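Local coordinates for protein nicotinate phosphoribosyltransferase (Saccharomyces cerevisiae, PDB 1VLP) that catalyses the ATP-dependent formation of nicotinate ribonucleotide from nicotinate and phosphoribosyl diphosphate, the first step from nicotinic acid to NAD, at residues T49-Q54 against P385-I390; S53-N58 against E153-F158; Q171-A176 against I207-N212; I161-E166 against N371-K376. All blocks are in the same frame, centred on the assembly; numbering follows the deposited sequence. Where two conformers were deposited one is given.

Interaction 1. Residues T49-Q54 against P385-I390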
# COMPACT_ATOMS: atom_id res chain seq x y z
N THR A 49 -1.41 5.58 13.59
CA THR A 49 -2.56 5.30 14.41
C THR A 49 -2.67 3.80 14.59
O THR A 49 -2.48 3.03 13.64
CB THR A 49 -3.87 5.84 13.77
OG1 THR A 49 -3.74 7.23 13.53
CG2 THR A 49 -5.04 5.60 14.74
N ASN A 50 -2.86 3.41 15.83
CA ASN A 50 -3.13 2.03 16.18
C ASN A 50 -4.62 1.85 16.39
O ASN A 50 -5.17 2.27 17.42
CB ASN A 50 -2.36 1.62 17.44
CG ASN A 50 -2.60 0.15 17.83
OD1 ASN A 50 -3.30 -0.57 17.12
ND2 ASN A 50 -2.05 -0.28 19.00
N ARG A 51 -5.30 1.32 15.37
CA ARG A 51 -6.76 1.11 15.46
C ARG A 51 -7.11 -0.04 16.42
O ARG A 51 -8.21 -0.06 16.99
CB ARG A 51 -7.35 0.84 14.09
CG ARG A 51 -7.12 2.01 13.12
CD ARG A 51 -7.33 1.61 11.67
NE ARG A 51 -7.38 2.82 10.86
CZ ARG A 51 -7.51 2.84 9.55
NH1 ARG A 51 -7.58 1.69 8.88
NH2 ARG A 51 -7.53 4.01 8.90
N SER A 52 -6.17 -0.96 16.62
CA SER A 52 -6.30 -2.02 17.61
C SER A 52 -5.79 -1.53 18.99
O SER A 52 -4.79 -2.00 19.48
CB SER A 52 -5.39 -3.20 17.26
OG SER A 52 -5.46 -3.70 15.94
N SER A 53 -6.47 -0.58 19.61
CA SER A 53 -5.87 0.15 20.75
C SER A 53 -5.79 -0.66 22.04
O SER A 53 -5.15 -0.25 23.01
CB SER A 53 -6.59 1.48 21.01
OG SER A 53 -7.96 1.28 21.20
N GLN A 54 -6.44 -1.81 22.07
CA GLN A 54 -6.20 -2.71 23.20
C GLN A 54 -4.89 -3.50 23.09
O GLN A 54 -4.51 -4.19 24.03
CB GLN A 54 -7.36 -3.67 23.37
CG GLN A 54 -8.68 -3.03 23.88
CD GLN A 54 -8.55 -2.39 25.27
OE1 GLN A 54 -8.25 -3.05 26.27
NE2 GLN A 54 -8.80 -1.09 25.33
N PRO A 385 -3.71 -9.90 14.03
CA PRO A 385 -2.74 -8.86 13.60
C PRO A 385 -2.92 -7.51 14.28
O PRO A 385 -4.00 -7.19 14.82
CB PRO A 385 -3.05 -8.65 12.11
CG PRO A 385 -3.74 -9.85 11.69
CD PRO A 385 -4.58 -10.24 12.90
N LEU A 386 -1.86 -6.74 14.27
CA LEU A 386 -1.90 -5.36 14.73
C LEU A 386 -2.47 -4.53 13.59
O LEU A 386 -1.92 -4.57 12.49
CB LEU A 386 -0.46 -4.94 15.05
CG LEU A 386 -0.20 -3.66 15.78
CD1 LEU A 386 -0.85 -3.70 17.18
CD2 LEU A 386 1.32 -3.46 15.88
N ASN A 387 -3.57 -3.81 13.86
CA ASN A 387 -4.26 -2.96 12.87
C ASN A 387 -3.72 -1.53 12.99
O ASN A 387 -4.36 -0.67 13.64
CB ASN A 387 -5.76 -2.97 13.13
CG ASN A 387 -6.60 -2.17 12.08
OD1 ASN A 387 -6.08 -1.53 11.16
ND2 ASN A 387 -7.92 -2.18 12.27
N ILE A 388 -2.58 -1.32 12.36
CA ILE A 388 -1.90 -0.01 12.39
C ILE A 388 -1.82 0.60 10.98
O ILE A 388 -1.72 -0.10 9.95
CB ILE A 388 -0.49 -0.10 13.00
CG1 ILE A 388 0.31 -1.26 12.34
CG2 ILE A 388 -0.62 -0.29 14.53
CD1 ILE A 388 1.77 -1.36 12.67
N VAL A 389 -1.81 1.93 10.97
CA VAL A 389 -1.65 2.70 9.73
C VAL A 389 -0.75 3.89 9.98
O VAL A 389 -0.55 4.26 11.12
CB VAL A 389 -2.98 3.20 9.20
CG1 VAL A 389 -3.90 2.03 8.89
CG2 VAL A 389 -3.63 4.17 10.13
N ILE A 390 -0.15 4.40 8.91
CA ILE A 390 0.62 5.65 8.94
C ILE A 390 0.05 6.43 7.76
O ILE A 390 0.20 6.04 6.62
CB ILE A 390 2.15 5.45 8.86
CG1 ILE A 390 2.66 4.89 10.16
CG2 ILE A 390 2.87 6.76 8.54
CD1 ILE A 390 4.11 4.46 10.11
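Arg51 reaches over Asn387 and on to Val389. The side chains of Arg51 and Val389 cross at about a right angle. Val389 CG1 sits over the centre of one guanidinium face, 3.7 Å above the plane. Further back, the side chains of Arg51 and Asn387 pass each other obliquely, with the guanidinium and amide planes perpendicular. Asn387 CG is anti to the backbone N (chi1 -177°), and its amide packs against the stem of the arginine. OD1 of Asn387 is 3.4 Å from Arg51 CD, and ND2 is 3.6 Å from Arg51 CB. An alanine in place of Asn387 would probably leave the stem of Arg51 without this amide beside it, and the arginine freer to turn. Thr49 CB meets Val389 CG2; both side chains lie on one face. Asn50 and Ile388 lie on the other, where Asn50 OD1 is 3.7 Å from Ile388 CG2. Thr49 N bonds to Val389 O (2.9 Å) and Val389 N to Thr49 O (3.0 Å). Arg51 N adds a bond to Asn387 O (2.8 Å). The alternating hydrogen-bonded and non-hydrogen-bonded pairs bring an early strand, 43-50, next to a late one, 388-395, in the five-stranded antiparallel sheet.

Interaction 2. Residues S53-N58 against E153-F158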
# COMPACT_ATOMS: atom_id res chain seq x y z
N SER A 53 -6.47 -0.58 19.61
CA SER A 53 -5.87 0.15 20.75
C SER A 53 -5.79 -0.66 22.04
O SER A 53 -5.15 -0.25 23.01
CB SER A 53 -6.59 1.48 21.01
OG SER A 53 -7.96 1.28 21.20
N GLN A 54 -6.44 -1.81 22.07
CA GLN A 54 -6.20 -2.71 23.20
C GLN A 54 -4.89 -3.50 23.09
O GLN A 54 -4.51 -4.19 24.03
CB GLN A 54 -7.36 -3.67 23.37
CG GLN A 54 -8.68 -3.03 23.88
CD GLN A 54 -8.55 -2.39 25.27
OE1 GLN A 54 -8.25 -3.05 26.27
NE2 GLN A 54 -8.80 -1.09 25.33
N LEU A 55 -4.24 -3.44 21.93
CA LEU A 55 -2.95 -4.07 21.74
C LEU A 55 -1.87 -3.03 22.04
O LEU A 55 -1.85 -1.95 21.45
CB LEU A 55 -2.79 -4.58 20.32
CG LEU A 55 -3.79 -5.66 19.83
CD1 LEU A 55 -3.35 -6.31 18.52
CD2 LEU A 55 -4.10 -6.72 20.90
N THR A 56 -0.97 -3.36 22.96
CA THR A 56 -0.05 -2.41 23.53
C THR A 56 1.40 -2.89 23.45
O THR A 56 1.65 -4.05 23.19
CB THR A 56 -0.37 -2.13 25.02
OG1 THR A 56 -0.07 -3.27 25.86
CG2 THR A 56 -1.82 -1.73 25.16
N PHE A 57 2.31 -1.96 23.72
CA PHE A 57 3.74 -2.23 23.63
C PHE A 57 4.44 -2.24 24.98
O PHE A 57 3.96 -1.68 25.97
CB PHE A 57 4.37 -1.17 22.71
CG PHE A 57 4.03 -1.40 21.25
CD1 PHE A 57 2.82 -0.94 20.73
CD2 PHE A 57 4.87 -2.17 20.45
CE1 PHE A 57 2.50 -1.22 19.38
CE2 PHE A 57 4.56 -2.42 19.16
CZ PHE A 57 3.35 -1.92 18.61
N ASN A 58 5.62 -2.84 24.97
CA ASN A 58 6.49 -2.86 26.14
C ASN A 58 7.78 -2.13 25.87
O ASN A 58 8.07 -1.74 24.72
CB ASN A 58 6.70 -4.29 26.66
CG ASN A 58 7.25 -5.25 25.63
OD1 ASN A 58 7.98 -4.90 24.70
ND2 ASN A 58 6.88 -6.52 25.80
N GLU A 153 6.53 -6.26 13.15
CA GLU A 153 7.56 -7.22 13.54
C GLU A 153 7.93 -7.13 15.03
O GLU A 153 8.01 -8.14 15.70
CB GLU A 153 8.77 -7.12 12.61
CG GLU A 153 9.86 -8.10 12.99
CD GLU A 153 10.66 -8.66 11.83
OE1 GLU A 153 10.38 -8.40 10.64
OE2 GLU A 153 11.62 -9.40 12.14
N ALA A 154 8.11 -5.91 15.55
CA ALA A 154 8.39 -5.62 16.97
C ALA A 154 7.31 -6.24 17.89
O ALA A 154 7.62 -6.92 18.85
CB ALA A 154 8.48 -4.13 17.20
N TYR A 155 6.05 -6.00 17.52
CA TYR A 155 4.92 -6.43 18.33
C TYR A 155 4.96 -7.97 18.46
O TYR A 155 4.85 -8.52 19.58
CB TYR A 155 3.57 -5.94 17.74
CG TYR A 155 2.41 -6.31 18.61
CD1 TYR A 155 2.08 -5.51 19.76
CD2 TYR A 155 1.69 -7.47 18.39
CE1 TYR A 155 1.06 -5.86 20.62
CE2 TYR A 155 0.67 -7.86 19.28
CZ TYR A 155 0.37 -7.03 20.40
OH TYR A 155 -0.66 -7.42 21.27
N PHE A 156 5.17 -8.68 17.34
CA PHE A 156 5.17 -10.15 17.35
C PHE A 156 6.45 -10.81 17.80
O PHE A 156 6.47 -11.98 18.04
CB PHE A 156 4.64 -10.70 16.04
CG PHE A 156 3.19 -10.41 15.87
CD1 PHE A 156 2.24 -11.09 16.66
CD2 PHE A 156 2.75 -9.39 15.04
CE1 PHE A 156 0.87 -10.80 16.56
CE2 PHE A 156 1.39 -9.11 14.93
CZ PHE A 156 0.47 -9.81 15.69
N LYS A 157 7.50 -10.01 17.90
CA LYS A 157 8.78 -10.45 18.45
C LYS A 157 8.85 -10.32 19.96
O LYS A 157 9.42 -11.19 20.64
CB LYS A 157 9.90 -9.60 17.79
CG LYS A 157 11.29 -10.15 17.84
CD LYS A 157 12.27 -9.20 17.06
CE LYS A 157 13.68 -9.78 17.01
NZ LYS A 157 13.75 -11.04 16.19
N PHE A 158 8.35 -9.20 20.48
CA PHE A 158 8.51 -8.82 21.90
C PHE A 158 7.24 -8.85 22.73
O PHE A 158 7.32 -9.02 23.96
CB PHE A 158 9.16 -7.43 21.99
CG PHE A 158 10.50 -7.39 21.37
CD1 PHE A 158 11.56 -8.12 21.93
CD2 PHE A 158 10.71 -6.72 20.18
CE1 PHE A 158 12.82 -8.16 21.33
CE2 PHE A 158 11.97 -6.72 19.56
CZ PHE A 158 13.02 -7.44 20.14
O HOH W 1 -1.03 -6.20 23.79
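Tyr155 of helix 144-159 holds the loop of Leu55 to Asn58, which ends in the N-cap of helix 59-71. Tyr155 CG, anti to the backbone N (chi1 -176°), carries the ring out toward Phe57 and Leu55. The tyrosine edge points at the face of Phe57, with centroids 5.5 Å apart and planes at 74°. Tyr155 CD1 lies 3.9 Å above the Phe57 plane, offset toward the rim. Thr56 O approaches the tyrosine edge near its plane, 3.2 Å from CE1. Leu55 crosses the tyrosine at about a right angle, with CD2 3.5 Å from the Tyr155 OH. A water lies in the ring plane at 2.8 Å from that OH and accepts from Thr56 N at 3.0 Å, so it ties the loop backbone to the phenol. Asn58 has both amide atoms at work. Its ND2 gives a nearly straight bond to Phe158 O (3.1 Å, 163° at H), arriving from above the carbonyl plane, while OD1 accepts from Ala61 N. An alanine at Asn58 would probably leave Phe158 O without this donor and the first turn of helix 59-71 without its cap. Asn58 itself is a classic asparagine N-cap.

Interaction 3. Residues Q171-A176 against I207-N212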
# COMPACT_ATOMS: atom_id res chain seq x y z
N GLN A 171 0.45 -23.22 3.84
CA GLN A 171 -0.81 -22.47 3.85
C GLN A 171 -0.91 -21.47 2.67
O GLN A 171 -1.95 -21.34 2.01
CB GLN A 171 -0.95 -21.78 5.20
CG GLN A 171 -2.13 -20.90 5.31
CD GLN A 171 -2.30 -20.36 6.72
OE1 GLN A 171 -2.97 -20.97 7.55
NE2 GLN A 171 -1.65 -19.27 7.01
N ALA A 172 0.19 -20.77 2.44
CA ALA A 172 0.27 -19.87 1.30
C ALA A 172 0.16 -20.62 -0.03
O ALA A 172 -0.53 -20.17 -0.96
CB ALA A 172 1.54 -19.04 1.34
N GLU A 173 0.87 -21.74 -0.13
CA GLU A 173 0.82 -22.59 -1.31
C GLU A 173 -0.60 -23.05 -1.65
O GLU A 173 -1.04 -22.94 -2.81
CB GLU A 173 1.72 -23.79 -1.12
CG GLU A 173 1.81 -24.65 -2.36
CD GLU A 173 2.51 -25.99 -2.13
OE1 GLU A 173 2.83 -26.37 -0.98
OE2 GLU A 173 2.74 -26.70 -3.13
N LYS A 174 -1.33 -23.49 -0.64
CA LYS A 174 -2.72 -23.91 -0.81
C LYS A 174 -3.61 -22.79 -1.29
O LYS A 174 -4.45 -23.00 -2.16
CB LYS A 174 -3.27 -24.51 0.49
CG LYS A 174 -4.75 -24.82 0.42
CD LYS A 174 -5.23 -25.67 1.56
CE LYS A 174 -6.72 -26.04 1.44
NZ LYS A 174 -7.14 -26.51 2.81
N LYS A 175 -3.42 -21.58 -0.74
CA LYS A 175 -4.18 -20.41 -1.17
C LYS A 175 -3.90 -20.14 -2.65
O LYS A 175 -4.81 -20.02 -3.44
CB LYS A 175 -3.85 -19.18 -0.35
CG LYS A 175 -4.31 -19.34 1.11
CD LYS A 175 -3.92 -18.12 1.92
CE LYS A 175 -4.25 -18.28 3.36
NZ LYS A 175 -3.70 -17.12 4.17
N ALA A 176 -2.62 -20.07 -2.99
CA ALA A 176 -2.22 -19.80 -4.35
C ALA A 176 -2.81 -20.85 -5.32
O ALA A 176 -3.32 -20.50 -6.37
CB ALA A 176 -0.74 -19.75 -4.43
N ILE A 207 3.86 -19.49 -2.54
CA ILE A 207 3.26 -19.01 -3.79
C ILE A 207 4.10 -19.57 -4.95
O ILE A 207 3.55 -20.17 -5.89
CB ILE A 207 3.15 -17.46 -3.83
CG1 ILE A 207 2.08 -16.96 -2.82
CG2 ILE A 207 2.82 -16.96 -5.28
CD1 ILE A 207 2.13 -15.48 -2.51
N MSE A 208 5.42 -19.41 -4.89
CA MSE A 208 6.25 -19.85 -6.01
C MSE A 208 6.18 -21.38 -6.13
O MSE A 208 6.24 -21.90 -7.22
CB MSE A 208 7.70 -19.41 -5.84
CG MSE A 208 7.90 -17.90 -5.83
SE MSE A 208 6.87 -16.92 -7.16
CE MSE A 208 7.78 -17.66 -8.81
N LYS A 209 6.04 -22.08 -5.02
CA LYS A 209 5.93 -23.56 -5.04
C LYS A 209 4.65 -23.92 -5.78
O LYS A 209 4.61 -24.86 -6.55
CB LYS A 209 5.91 -24.16 -3.62
CG LYS A 209 5.88 -25.68 -3.65
CD LYS A 209 5.96 -26.37 -2.28
CE LYS A 209 5.78 -27.94 -2.43
NZ LYS A 209 7.02 -28.67 -2.72
N ALA A 210 3.59 -23.17 -5.51
CA ALA A 210 2.33 -23.29 -6.25
C ALA A 210 2.49 -23.00 -7.77
O ALA A 210 2.00 -23.76 -8.62
CB ALA A 210 1.27 -22.38 -5.62
N VAL A 211 3.13 -21.88 -8.11
CA VAL A 211 3.37 -21.55 -9.50
C VAL A 211 4.06 -22.73 -10.23
O VAL A 211 3.64 -23.15 -11.31
CB VAL A 211 4.21 -20.28 -9.63
CG1 VAL A 211 4.61 -20.06 -11.09
CG2 VAL A 211 3.44 -19.04 -9.10
N ASN A 212 5.12 -23.23 -9.62
CA ASN A 212 6.01 -24.23 -10.21
C ASN A 212 5.48 -25.64 -10.23
O ASN A 212 6.07 -26.50 -10.88
CB ASN A 212 7.38 -24.13 -9.57
CG ASN A 212 8.10 -22.85 -10.00
OD1 ASN A 212 7.98 -22.46 -11.16
ND2 ASN A 212 8.78 -22.16 -9.08
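Glu173 lays its carboxylate against the aliphatic stem of Lys209. Glu173 OE2 is 3.3 Å from Lys209 CG, and Glu173 OE1 is 3.4 Å from Lys209 CD. The two side chains cross obliquely. Lys209 bends at its last torsion (chi4 86°), and NZ stays 4.7 Å from Glu173 OE2. The opposite charges are therefore near each other without forming a salt bridge. Below this pair the contact is small and close. Ala176 CB meets Ala210 CB at 3.5 Å and also reaches Ile207, with CG1 4.3 Å away. Ala210 CB in addition lies 3.7 Å from Glu173 O. The two alanines let the backbones approach, and Glu173 and Ile207 have their CA atoms 5.0 Å apart. Over 171-176 and 207-212 the helix axes approach to 7.7 Å and cross at -45°, both running in broadly the same direction. Helix 197-213 is the connection in a beta-alpha-beta crossover: it links strands 186-188 and 222-225, which are parallel neighbours in the sheet of the barrel-like domain. Helix 168-181 precedes this unit in the chain and packs on its helix. Ile207 is positioned further out by Leu222 of strand 222-225 and by Phe369 of helix 367-370. Phe180, a turn further along helix 168-181, touches Ala210. Glu177 OE2 comes close to Glu173 OE2, and these like charges would probably raise the proton affinity of one of the two acids.

Interaction 4. Residues I161-E166 against N371-K376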
# COMPACT_ATOMS: atom_id res chain seq x y z
N ILE A 161 4.12 -13.40 21.59
CA ILE A 161 4.96 -14.47 21.05
C ILE A 161 4.24 -15.82 20.99
O ILE A 161 4.86 -16.84 20.73
CB ILE A 161 6.24 -14.64 21.90
CG1 ILE A 161 5.86 -15.11 23.31
CG2 ILE A 161 7.01 -13.34 21.98
N ASP A 162 2.92 -15.80 21.20
CA ASP A 162 2.11 -17.02 21.13
C ASP A 162 1.70 -17.40 19.70
O ASP A 162 0.54 -17.23 19.30
CB ASP A 162 0.89 -16.83 21.99
CG ASP A 162 0.09 -18.13 22.19
OD1 ASP A 162 0.55 -19.23 21.75
OD2 ASP A 162 -1.00 -18.01 22.75
N TRP A 163 2.68 -17.87 18.93
CA TRP A 163 2.52 -18.16 17.51
C TRP A 163 3.84 -18.74 17.07
O TRP A 163 4.85 -18.59 17.76
CB TRP A 163 2.20 -16.89 16.71
CG TRP A 163 3.29 -15.82 16.72
CD1 TRP A 163 3.45 -14.84 17.64
CD2 TRP A 163 4.34 -15.65 15.76
NE1 TRP A 163 4.54 -14.07 17.33
CE2 TRP A 163 5.12 -14.56 16.20
CE3 TRP A 163 4.70 -16.32 14.57
CZ2 TRP A 163 6.23 -14.10 15.49
CZ3 TRP A 163 5.78 -15.86 13.86
CH2 TRP A 163 6.55 -14.76 14.33
N ASP A 164 3.86 -19.36 15.91
CA ASP A 164 5.11 -19.81 15.31
C ASP A 164 4.94 -19.90 13.79
O ASP A 164 3.90 -19.48 13.24
CB ASP A 164 5.57 -21.16 15.90
CG ASP A 164 4.58 -22.29 15.62
OD1 ASP A 164 3.88 -22.26 14.58
OD2 ASP A 164 4.50 -23.22 16.46
N TYR A 165 5.96 -20.40 13.11
CA TYR A 165 5.96 -20.38 11.62
C TYR A 165 5.50 -21.67 10.98
O TYR A 165 5.50 -21.78 9.77
CB TYR A 165 7.36 -20.03 11.10
CG TYR A 165 7.81 -18.63 11.34
CD1 TYR A 165 7.41 -17.61 10.51
CD2 TYR A 165 8.70 -18.32 12.37
CE1 TYR A 165 7.81 -16.30 10.70
CE2 TYR A 165 9.14 -16.99 12.56
CZ TYR A 165 8.69 -15.99 11.71
OH TYR A 165 9.08 -14.70 11.85
N GLU A 166 5.05 -22.63 11.79
CA GLU A 166 4.67 -23.93 11.28
C GLU A 166 3.58 -23.77 10.25
O GLU A 166 2.62 -23.03 10.47
CB GLU A 166 4.21 -24.84 12.40
CG GLU A 166 5.36 -25.18 13.37
CD GLU A 166 6.56 -25.87 12.67
OE1 GLU A 166 6.39 -27.02 12.18
OE2 GLU A 166 7.64 -25.24 12.61
N ASN A 371 0.02 -12.21 7.28
CA ASN A 371 -0.34 -12.19 8.69
C ASN A 371 -1.59 -13.01 9.01
O ASN A 371 -2.54 -12.52 9.60
CB ASN A 371 -0.38 -10.73 9.23
CG ASN A 371 0.01 -10.63 10.69
OD1 ASN A 371 -0.16 -11.59 11.42
ND2 ASN A 371 0.45 -9.46 11.12
N ASP A 372 -1.52 -14.30 8.64
CA ASP A 372 -2.54 -15.29 8.87
C ASP A 372 -1.96 -16.41 9.75
O ASP A 372 -1.39 -17.37 9.23
CB ASP A 372 -3.07 -15.85 7.52
CG ASP A 372 -4.23 -16.84 7.72
OD1 ASP A 372 -4.72 -16.95 8.85
OD2 ASP A 372 -4.64 -17.52 6.76
N PHE A 373 -2.06 -16.22 11.07
CA PHE A 373 -1.45 -17.08 12.10
C PHE A 373 -2.50 -17.50 13.11
O PHE A 373 -3.48 -16.75 13.39
CB PHE A 373 -0.33 -16.33 12.82
CG PHE A 373 0.90 -16.16 12.00
CD1 PHE A 373 0.96 -15.19 11.02
CD2 PHE A 373 2.00 -16.98 12.19
CE1 PHE A 373 2.10 -15.03 10.27
CE2 PHE A 373 3.14 -16.83 11.44
CZ PHE A 373 3.20 -15.88 10.48
N ARG A 374 -2.35 -18.71 13.62
CA ARG A 374 -3.11 -19.20 14.77
C ARG A 374 -2.24 -19.12 15.99
O ARG A 374 -1.02 -18.95 15.92
CB ARG A 374 -3.50 -20.67 14.59
CG ARG A 374 -4.41 -20.99 13.45
CD ARG A 374 -5.77 -20.35 13.55
NE ARG A 374 -6.55 -20.70 12.37
CZ ARG A 374 -7.14 -21.89 12.17
NH1 ARG A 374 -7.07 -22.84 13.08
NH2 ARG A 374 -7.81 -22.12 11.04
N LYS A 375 -2.86 -19.19 17.17
CA LYS A 375 -2.12 -19.20 18.40
C LYS A 375 -1.43 -20.54 18.51
O LYS A 375 -1.98 -21.56 18.11
CB LYS A 375 -3.04 -18.93 19.61
CG LYS A 375 -3.59 -17.51 19.64
CD LYS A 375 -4.32 -17.17 20.92
CE LYS A 375 -4.68 -15.67 20.94
NZ LYS A 375 -3.44 -14.78 21.14
N LYS A 376 -0.24 -20.52 19.09
CA LYS A 376 0.51 -21.77 19.33
C LYS A 376 -0.18 -22.50 20.48
O LYS A 376 -0.36 -23.73 20.43
CB LYS A 376 1.97 -21.49 19.63
CG LYS A 376 2.74 -22.78 19.82
CD LYS A 376 4.24 -22.61 19.91
CE LYS A 376 4.92 -24.00 19.91
NZ LYS A 376 3.98 -25.17 20.15
O HOH W 2 -1.08 -14.92 19.46
O HOH W 3 -1.97 -15.52 23.76
O HOH W 4 1.25 -19.71 14.75
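Trp163 sets CG between its backbone N and carbonyl carbon (chi1 63°), and Phe373 sets CG anti to its carbonyl carbon (chi1 -73°). The two side chains then meet obliquely. Trp163 CE3 is 3.5 Å from Phe373 CE2, and the ring planes stand at 81°. Asp164 O lies in the plane of the phenylalanine at its edge, 3.3 Å from Phe373 CE2. The tryptophan itself is held by NE1, which bonds to Phe156 O. Asp162 faces Lys375 and Lys376. Its backbone O takes a long, weak bond from Lys376 N (3.4 Å). Two waters bridge Asp162 to Lys375 NZ: one probably donates to O, the other donates to OD2, and both accept from the ammonium. OD2 also bonds to Ser377. Asp164 OD2 packs on the Lys376 stem, 3.5 Å from CD, and the lysine NZ stays at 4.2 Å, beyond a salt bridge. A third water accepts from Asp164 N and probably donates to Arg374 O, 2.7 Å away. Glu166 N gives a bond to Asp164 OD1 (3.0 Å), reaching it from above the carboxylate plane. That bond makes an Asx turn in the loop between helices 144-159 and 168-181, which lies here against the short, weakly bonded antiparallel pair 373-374 and 382-383.

Interactions 1 and 2 start from the same stretch after strand 43-50, and their centres are about 10 Å apart. Leu386 joins them by packing on Leu55, Phe57 and Tyr155. Interaction 4 lies about 14 Å from interaction 2 between centres. It follows helix 144-159 in the chain, and Phe156 O with Trp163 NE1 connects the two. The centres of interactions 3 and 4 are about 19 Å apart, and Lys175 forms a salt bridge with Asp372 between them. Along the chain, interaction 3 is nested inside the loop closed by interaction 4, which is nested inside that of interaction 1. The contacts thus form a touching series from the antiparallel sheet to helices beside the parallel sheet.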